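PDB 1TC5: putative D-tyrosyl-tRNA(Tyr) deacylase 2 from Leishmania major, which probably hydrolyses D-tyrosyl-tRNA(Tyr) into D-tyrosine and free tRNA, which could protect the cell against D-tyrosine. Local coordinates for residues L23-G35 with R168-R181. Numbering follows the deposited sequence.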
ATOM      1  N   LEU A  23     -12.467  -3.432   5.837  1.00 16.30           N
ATOM      2  CA  LEU A  23     -11.436  -3.828   6.776  1.00 16.41           C
ATOM      3  C   LEU A  23     -12.010  -4.800   7.821  1.00 15.38           C
ATOM      4  O   LEU A  23     -12.984  -4.516   8.473  1.00 17.31           O
ATOM      5  CB  LEU A  23     -10.805  -2.585   7.438  1.00 15.18           C
ATOM      6  CG  LEU A  23      -9.653  -2.836   8.426  1.00 14.20           C
ATOM      7  CD1 LEU A  23      -8.487  -3.473   7.743  1.00 18.92           C
ATOM      8  CD2 LEU A  23      -9.219  -1.539   9.123  1.00 18.27           C
ATOM      9  N   LEU A  24     -11.365  -5.946   7.959  1.00 17.83           N
ATOM     10  CA  LEU A  24     -11.729  -6.970   8.915  1.00 15.67           C
ATOM     11  C   LEU A  24     -11.321  -6.535  10.321  1.00 16.12           C
ATOM     12  O   LEU A  24     -10.154  -6.200  10.575  1.00 15.02           O
ATOM     13  CB  LEU A  24     -11.029  -8.269   8.549  1.00 16.66           C
ATOM     14  CG  LEU A  24     -11.362  -9.528   9.343  1.00 18.48           C
ATOM     15  CD1 LEU A  24     -12.742 -10.073   8.951  1.00 21.13           C
ATOM     16  CD2 LEU A  24     -10.292 -10.555   9.106  1.00 18.90           C
ATOM     17  N   VAL A  25     -12.291  -6.549  11.240  1.00 16.95           N
ATOM     18  CA  VAL A  25     -12.071  -6.026  12.591  1.00 18.32           C
ATOM     19  C   VAL A  25     -12.120  -7.063  13.722  1.00 17.92           C
ATOM     20  O   VAL A  25     -11.710  -6.747  14.828  1.00 19.23           O
ATOM     21  CB  VAL A  25     -13.055  -4.883  12.921  1.00 18.75           C
ATOM     22  CG1 VAL A  25     -12.777  -3.683  12.005  1.00 21.52           C
ATOM     23  CG2 VAL A  25     -14.505  -5.354  12.813  1.00 18.72           C
ATOM     24  N   ASN A  26     -12.615  -8.274  13.465  1.00 19.37           N
ATOM     25  CA  ASN A  26     -12.703  -9.313  14.513  1.00 18.29           C
ATOM     26  C   ASN A  26     -11.890 -10.601  14.239  1.00 16.21           C
ATOM     27  O   ASN A  26     -12.101 -11.631  14.865  1.00 18.14           O
ATOM     28  CB  ASN A  26     -14.174  -9.661  14.827  1.00 17.17           C
ATOM     29  CG  ASN A  26     -14.859 -10.424  13.708  1.00 19.67           C
ATOM     30  OD1 ASN A  26     -14.313 -10.571  12.637  1.00 19.90           O
ATOM     31  ND2 ASN A  26     -16.080 -10.899  13.959  1.00 17.55           N
ATOM     32  N   ASN A  27     -10.987 -10.547  13.280  1.00 16.61           N
ATOM     33  CA  ASN A  27     -10.159 -11.704  12.880  1.00 20.62           C
ATOM     34  C   ASN A  27     -10.941 -12.845  12.191  1.00 21.88           C
ATOM     35  O   ASN A  27     -10.363 -13.871  11.849  1.00 22.70           O
ATOM     36  CB  ASN A  27      -9.341 -12.279  14.054  1.00 19.87           C
ATOM     37  CG  ASN A  27      -8.097 -11.499  14.321  1.00 23.24           C
ATOM     38  OD1 ASN A  27      -7.615 -10.755  13.459  1.00 22.94           O
ATOM     39  ND2 ASN A  27      -7.541 -11.682  15.502  1.00 19.67           N
ATOM     40  N   VAL A  28     -12.235 -12.648  11.960  1.00 22.20           N
ATOM     41  CA  VAL A  28     -13.070 -13.719  11.434  1.00 23.04           C
ATOM     42  C   VAL A  28     -13.789 -13.263  10.173  1.00 22.07           C
ATOM     43  O   VAL A  28     -13.291 -13.498   9.071  1.00 23.11           O
ATOM     44  CB  VAL A  28     -14.027 -14.287  12.507  1.00 25.56           C
ATOM     45  CG1 VAL A  28     -14.856 -15.442  11.933  1.00 28.79           C
ATOM     46  CG2 VAL A  28     -13.235 -14.754  13.730  1.00 24.99           C
ATOM     47  N   ASP A  29     -14.924 -12.589  10.310  1.00 24.07           N
ATOM     48  CA  ASP A  29     -15.714 -12.225   9.125  1.00 25.75           C
ATOM     49  C   ASP A  29     -16.499 -10.908   9.213  1.00 22.36           C
ATOM     50  O   ASP A  29     -17.307 -10.626   8.354  1.00 23.36           O
ATOM     51  CB  ASP A  29     -16.600 -13.403   8.675  1.00 28.73           C
ATOM     52  CG  ASP A  29     -17.762 -13.664   9.605  1.00 33.15           C
ATOM     53  OD1 ASP A  29     -17.642 -13.434  10.827  1.00 37.07           O
ATOM     54  OD2 ASP A  29     -18.834 -14.126   9.191  1.00 44.61           O
ATOM     55  N   LYS A  30     -16.241 -10.095  10.226  1.00 21.98           N
ATOM     56  CA  LYS A  30     -16.894  -8.802  10.353  1.00 21.23           C
ATOM     57  C   LYS A  30     -15.985  -7.736   9.690  1.00 20.13           C
ATOM     58  O   LYS A  30     -14.845  -7.535  10.100  1.00 18.49           O
ATOM     59  CB  LYS A  30     -17.203  -8.487  11.827  1.00 20.92           C
ATOM     60  CG  LYS A  30     -18.052  -7.221  12.033  1.00 26.75           C
ATOM     61  CD  LYS A  30     -18.332  -6.968  13.534  1.00 34.24           C
ATOM     62  CE  LYS A  30     -19.394  -5.883  13.779  1.00 37.54           C
ATOM     63  NZ  LYS A  30     -18.869  -4.499  13.612  1.00 39.21           N
ATOM     64  N   TYR A  31     -16.506  -7.098   8.644  1.00 18.83           N
ATOM     65  CA  TYR A  31     -15.832  -6.016   7.950  1.00 19.75           C
ATOM     66  C   TYR A  31     -16.552  -4.702   8.176  1.00 19.55           C
ATOM     67  O   TYR A  31     -17.781  -4.645   8.147  1.00 17.56           O
ATOM     68  CB  TYR A  31     -15.784  -6.293   6.457  1.00 19.54           C
ATOM     69  CG  TYR A  31     -14.943  -7.478   6.084  1.00 19.18           C
ATOM     70  CD1 TYR A  31     -15.469  -8.773   6.126  1.00 24.67           C
ATOM     71  CD2 TYR A  31     -13.623  -7.309   5.662  1.00 19.57           C
ATOM     72  CE1 TYR A  31     -14.694  -9.879   5.783  1.00 23.59           C
ATOM     73  CE2 TYR A  31     -12.841  -8.394   5.317  1.00 21.53           C
ATOM     74  CZ  TYR A  31     -13.384  -9.687   5.382  1.00 23.13           C
ATOM     75  OH  TYR A  31     -12.604 -10.764   5.031  1.00 23.84           O
ATOM     76  N   VAL A  32     -15.765  -3.646   8.384  1.00 19.56           N
ATOM     77  CA  VAL A  32     -16.271  -2.278   8.422  1.00 18.35           C
ATOM     78  C   VAL A  32     -15.862  -1.567   7.125  1.00 17.46           C
ATOM     79  O   VAL A  32     -14.794  -1.855   6.521  1.00 16.85           O
ATOM     80  CB  VAL A  32     -15.759  -1.516   9.661  1.00 19.30           C
ATOM     81  CG1 VAL A  32     -16.274  -2.169  10.911  1.00 23.96           C
ATOM     82  CG2 VAL A  32     -14.228  -1.472   9.718  1.00 24.61           C
ATOM     83  N   ARG A  33     -16.702  -0.631   6.706  1.00 15.81           N
ATOM     84  CA  ARG A  33     -16.602  -0.061   5.386  1.00 16.72           C
ATOM     85  C   ARG A  33     -16.262   1.416   5.387  1.00 16.13           C
ATOM     86  O   ARG A  33     -16.689   2.186   6.276  1.00 15.58           O
ATOM     87  CB  ARG A  33     -17.928  -0.268   4.671  1.00 17.94           C
ATOM     88  CG  ARG A  33     -18.235  -1.732   4.404  1.00 15.83           C
ATOM     89  CD  ARG A  33     -19.334  -1.894   3.389  1.00 16.17           C
ATOM     90  NE  ARG A  33     -18.898  -1.359   2.100  1.00 17.66           N
ATOM     91  CZ  ARG A  33     -19.635  -1.317   1.003  1.00 19.61           C
ATOM     92  NH1 ARG A  33     -20.872  -1.791   1.006  1.00 21.73           N
ATOM     93  NH2 ARG A  33     -19.123  -0.818  -0.109  1.00 18.57           N
ATOM     94  N   ALA A  34     -15.508   1.798   4.360  1.00 15.91           N
ATOM     95  CA  ALA A  34     -15.310   3.195   4.005  1.00 16.62           C
ATOM     96  C   ALA A  34     -15.553   3.428   2.519  1.00 16.56           C
ATOM     97  O   ALA A  34     -15.332   2.540   1.688  1.00 16.65           O
ATOM     98  CB  ALA A  34     -13.888   3.639   4.370  1.00 15.56           C
ATOM     99  N   GLY A  35     -15.996   4.644   2.192  1.00 17.18           N
ATOM    100  CA  GLY A  35     -16.084   5.073   0.805  1.00 17.72           C
ATOM    101  C   GLY A  35     -14.859   5.862   0.381  1.00 15.69           C
ATOM    102  O   GLY A  35     -13.738   5.598   0.828  1.00 15.24           O
ATOM    103  N   ARG A 168     -16.244   9.614   7.469  1.00 17.85           N
ATOM    104  CA  ARG A 168     -15.899   8.523   8.391  1.00 16.68           C
ATOM    105  C   ARG A 168     -14.441   8.532   8.761  1.00 13.59           C
ATOM    106  O   ARG A 168     -13.601   9.005   8.003  1.00 15.68           O
ATOM    107  CB  ARG A 168     -16.287   7.168   7.804  1.00 18.38           C
ATOM    108  CG  ARG A 168     -17.781   7.052   7.668  1.00 18.84           C
ATOM    109  CD  ARG A 168     -18.279   5.715   7.226  1.00 26.36           C
ATOM    110  NE  ARG A 168     -18.345   5.691   5.785  1.00 32.78           N
ATOM    111  CZ  ARG A 168     -19.440   5.759   5.048  1.00 26.98           C
ATOM    112  NH1 ARG A 168     -20.670   5.756   5.561  1.00 24.13           N
ATOM    113  NH2 ARG A 168     -19.286   5.802   3.740  1.00 28.43           N
ATOM    114  N   VAL A 169     -14.150   8.048   9.963  1.00 15.31           N
ATOM    115  CA  VAL A 169     -12.788   7.729  10.370  1.00 15.51           C
ATOM    116  C   VAL A 169     -12.875   6.288  10.901  1.00 16.28           C
ATOM    117  O   VAL A 169     -13.284   6.050  12.050  1.00 16.35           O
ATOM    118  CB  VAL A 169     -12.246   8.717  11.445  1.00 12.74           C
ATOM    119  CG1 VAL A 169     -10.893   8.266  11.940  1.00 15.95           C
ATOM    120  CG2 VAL A 169     -12.172  10.119  10.909  1.00 17.62           C
ATOM    121  N   ILE A 170     -12.548   5.350  10.011  1.00 14.79           N
ATOM    122  CA  ILE A 170     -12.568   3.931  10.287  1.00 15.51           C
ATOM    123  C   ILE A 170     -11.151   3.529  10.619  1.00 15.59           C
ATOM    124  O   ILE A 170     -10.224   4.008   9.996  1.00 18.10           O
ATOM    125  CB  ILE A 170     -13.075   3.117   9.060  1.00 14.30           C
ATOM    126  CG1 ILE A 170     -14.405   3.662   8.525  1.00 17.76           C
ATOM    127  CG2 ILE A 170     -13.200   1.649   9.424  1.00 17.73           C
ATOM    128  CD1 ILE A 170     -15.545   3.771   9.568  1.00 17.65           C
ATOM    129  N   SER A 171     -10.996   2.665  11.618  1.00 18.00           N
ATOM    130  CA  SER A 171      -9.680   2.218  12.054  1.00 17.79           C
ATOM    131  C   SER A 171      -9.668   0.733  12.428  1.00 15.09           C
ATOM    132  O   SER A 171     -10.630   0.188  12.993  1.00 17.96           O
ATOM    133  CB  SER A 171      -9.190   3.092  13.219  1.00 18.71           C
ATOM    134  OG  SER A 171     -10.166   3.166  14.240  1.00 20.79           O
ATOM    135  N   GLY A 172      -8.556   0.081  12.108  1.00 15.30           N
ATOM    136  CA  GLY A 172      -8.353  -1.308  12.441  1.00 14.10           C
ATOM    137  C   GLY A 172      -8.254  -1.555  13.926  1.00 14.12           C
ATOM    138  O   GLY A 172      -7.966  -0.658  14.717  1.00 15.44           O
ATOM    139  N   THR A 173      -8.558  -2.783  14.311  1.00 18.16           N
ATOM    140  CA  THR A 173      -8.393  -3.236  15.688  1.00 16.47           C
ATOM    141  C   THR A 173      -6.917  -3.521  15.863  1.00 16.03           C
ATOM    142  O   THR A 173      -6.364  -4.356  15.128  1.00 13.87           O
ATOM    143  CB  THR A 173      -9.248  -4.505  15.881  1.00 17.73           C
ATOM    144  OG1 THR A 173     -10.628  -4.183  15.621  1.00 15.22           O
ATOM    145  CG2 THR A 173      -9.233  -5.001  17.341  1.00 21.89           C
ATOM    146  N   PHE A 174      -6.272  -2.797  16.775  1.00 13.64           N
ATOM    147  CA  PHE A 174      -4.855  -2.965  17.015  1.00 15.01           C
ATOM    148  C   PHE A 174      -4.535  -4.400  17.423  1.00 16.66           C
ATOM    149  O   PHE A 174      -5.213  -4.972  18.284  1.00 16.92           O
ATOM    150  CB  PHE A 174      -4.378  -2.042  18.135  1.00 16.98           C
ATOM    151  CG  PHE A 174      -2.875  -1.922  18.198  1.00 21.00           C
ATOM    152  CD1 PHE A 174      -2.196  -1.194  17.236  1.00 24.41           C
ATOM    153  CD2 PHE A 174      -2.147  -2.579  19.179  1.00 27.28           C
ATOM    154  CE1 PHE A 174      -0.815  -1.079  17.265  1.00 27.57           C
ATOM    155  CE2 PHE A 174      -0.760  -2.484  19.210  1.00 27.10           C
ATOM    156  CZ  PHE A 174      -0.095  -1.727  18.256  1.00 23.88           C
ATOM    157  N   GLY A 175      -3.491  -4.965  16.820  1.00 18.72           N
ATOM    158  CA  GLY A 175      -3.025  -6.307  17.152  1.00 17.55           C
ATOM    159  C   GLY A 175      -3.768  -7.383  16.381  1.00 19.28           C
ATOM    160  O   GLY A 175      -3.385  -8.535  16.457  1.00 21.24           O
ATOM    161  N   ASN A 176      -4.834  -7.027  15.649  1.00 17.63           N
ATOM    162  CA  ASN A 176      -5.555  -8.004  14.832  1.00 14.82           C
ATOM    163  C   ASN A 176      -4.911  -8.163  13.455  1.00 15.34           C
ATOM    164  O   ASN A 176      -4.081  -7.365  13.036  1.00 16.18           O
ATOM    165  CB  ASN A 176      -7.061  -7.648  14.671  1.00 17.33           C
ATOM    166  CG  ASN A 176      -7.921  -8.149  15.827  1.00 16.19           C
ATOM    167  OD1 ASN A 176      -7.411  -8.455  16.905  1.00 18.41           O
ATOM    168  ND2 ASN A 176      -9.240  -8.220  15.611  1.00 16.25           N
ATOM    169  N   ARG A 177      -5.305  -9.231  12.768  1.00 16.59           N
ATOM    170  CA  ARG A 177      -4.972  -9.449  11.363  1.00 16.72           C
ATOM    171  C   ARG A 177      -5.858  -8.530  10.525  1.00 16.07           C
ATOM    172  O   ARG A 177      -7.071  -8.557  10.659  1.00 18.85           O
ATOM    173  CB  ARG A 177      -5.216 -10.914  10.997  1.00 17.99           C
ATOM    174  CG  ARG A 177      -4.976 -11.278   9.533  1.00 18.33           C
ATOM    175  CD  ARG A 177      -4.936 -12.792   9.278  1.00 19.58           C
ATOM    176  NE  ARG A 177      -6.213 -13.427   9.612  1.00 24.95           N
ATOM    177  CZ  ARG A 177      -7.349 -13.307   8.911  1.00 24.06           C
ATOM    178  NH1 ARG A 177      -7.400 -12.609   7.780  1.00 23.99           N
ATOM    179  NH2 ARG A 177      -8.445 -13.914   9.332  1.00 24.98           N
ATOM    180  N   GLN A 178      -5.236  -7.732   9.667  1.00 14.91           N
ATOM    181  CA  GLN A 178      -5.921  -6.640   8.954  1.00 16.94           C
ATOM    182  C   GLN A 178      -6.382  -7.108   7.556  1.00 15.03           C
ATOM    183  O   GLN A 178      -5.906  -6.632   6.495  1.00 17.37           O
ATOM    184  CB  GLN A 178      -4.999  -5.422   8.866  1.00 16.83           C
ATOM    185  CG  GLN A 178      -4.402  -4.955  10.201  1.00 17.40           C
ATOM    186  CD  GLN A 178      -5.459  -4.491  11.185  1.00 19.31           C
ATOM    187  OE1 GLN A 178      -6.398  -3.761  10.818  1.00 14.82           O
ATOM    188  NE2 GLN A 178      -5.332  -4.933  12.429  1.00 16.86           N
ATOM    189  N   GLY A 179      -7.308  -8.067   7.561  1.00 15.53           N
ATOM    190  CA  GLY A 179      -7.958  -8.490   6.334  1.00 16.96           C
ATOM    191  C   GLY A 179      -8.544  -7.285   5.600  1.00 16.29           C
ATOM    192  O   GLY A 179      -9.189  -6.434   6.198  1.00 17.82           O
ATOM    193  N   LEU A 180      -8.335  -7.231   4.295  1.00 16.38           N
ATOM    194  CA  LEU A 180      -8.589  -6.023   3.521  1.00 17.15           C
ATOM    195  C   LEU A 180      -9.169  -6.318   2.139  1.00 14.89           C
ATOM    196  O   LEU A 180      -8.705  -7.219   1.437  1.00 15.58           O
ATOM    197  CB  LEU A 180      -7.274  -5.240   3.347  1.00 15.10           C
ATOM    198  CG  LEU A 180      -7.360  -3.928   2.555  1.00 17.94           C
ATOM    199  CD1 LEU A 180      -8.211  -2.881   3.280  1.00 19.64           C
ATOM    200  CD2 LEU A 180      -5.966  -3.384   2.277  1.00 23.17           C
ATOM    201  N   ARG A 181     -10.178  -5.537   1.755  1.00 15.63           N
ATOM    202  CA  ARG A 181     -10.549  -5.384   0.356  1.00 18.82           C
ATOM    203  C   ARG A 181     -10.489  -3.893   0.029  1.00 19.34           C
ATOM    204  O   ARG A 181     -11.080  -3.068   0.725  1.00 16.19           O
ATOM    205  CB  ARG A 181     -11.949  -5.959   0.089  1.00 22.37           C
ATOM    206  CG  ARG A 181     -12.150  -7.407   0.581  1.00 30.10           C
ATOM    207  CD  ARG A 181     -13.467  -8.060   0.129  1.00 42.53           C
ATOM    208  NE  ARG A 181     -14.127  -8.813   1.208  1.00 49.99           N
ATOM    209  CZ  ARG A 181     -15.387  -8.635   1.625  1.00 52.99           C
ATOM    210  NH1 ARG A 181     -16.188  -7.725   1.072  1.00 54.02           N
ATOM    211  NH2 ARG A 181     -15.860  -9.389   2.608  1.00 55.23           N
TER
HETATM  212  O   HOH W   1      -8.830  -4.599  12.028  1.00 24.19           O
HETATM  213  O   HOH W   2      -9.182  -8.460  12.099  1.00 24.30           O
HETATM  214  O   HOH W   3      -4.862 -11.133  16.171  1.00 35.57           O
HETATM  215  O   HOH W   4     -10.792 -14.311   7.957  1.00 38.46           O
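Leu23 and Leu180 form an antiparallel non-hydrogen-bonded pair, and Leu24 N donates to Gly179 O (2.8 Å). This joins the hairpin of strands 20-24 and 31-34 to strand 180-184. Strand 169-171, outermost in the five-stranded sheet of this chain, runs roughly antiparallel to strand 31-34, the two axes 7.8 Å apart at closest. There Val32 CG2 presses on Ile170 CG2 at a tight 3.3 Å. Leu23, with CG anti to the backbone N (chi1 -178°), reaches across with both methyls: CD2 packs tightly on Gly172 CA and CD1 lies near Gly179 O. The Tyr31 ring is held from both faces. Leu24 CD1 lies against one, and the guanidinium of Arg181 makes a cation-pi contact over the other, its CZ 4.3 Å from the ring centroid. At the loop end, the Asn27 and Asn176 amides stack with planes 27° apart. Asn27 OD1 also accepts from Arg177 N (2.9 Å) in the carbonyl plane, on a lone pair. Thr173 OG1 donates to Val25 O on an in-plane lone pair and also bonds Asn147. Gln178, bent at chi2 (-63°), turns its amide back to the type II turn of Thr173 to Asn176. Its NE2 donates to Thr173 O and Asn176 O, while water 1 links its OE1 to Leu24 O and Thr173 N. Arg177 NH1 bonds Glu185 O of the second subunit. Leu180 and Arg181 pair antiparallel with a strand of that subunit, extending the sheet across the interface. Side-chain amides, the Thr173 hydroxyl and water 1 thus satisfy loop backbone groups where regular strand pairing stops.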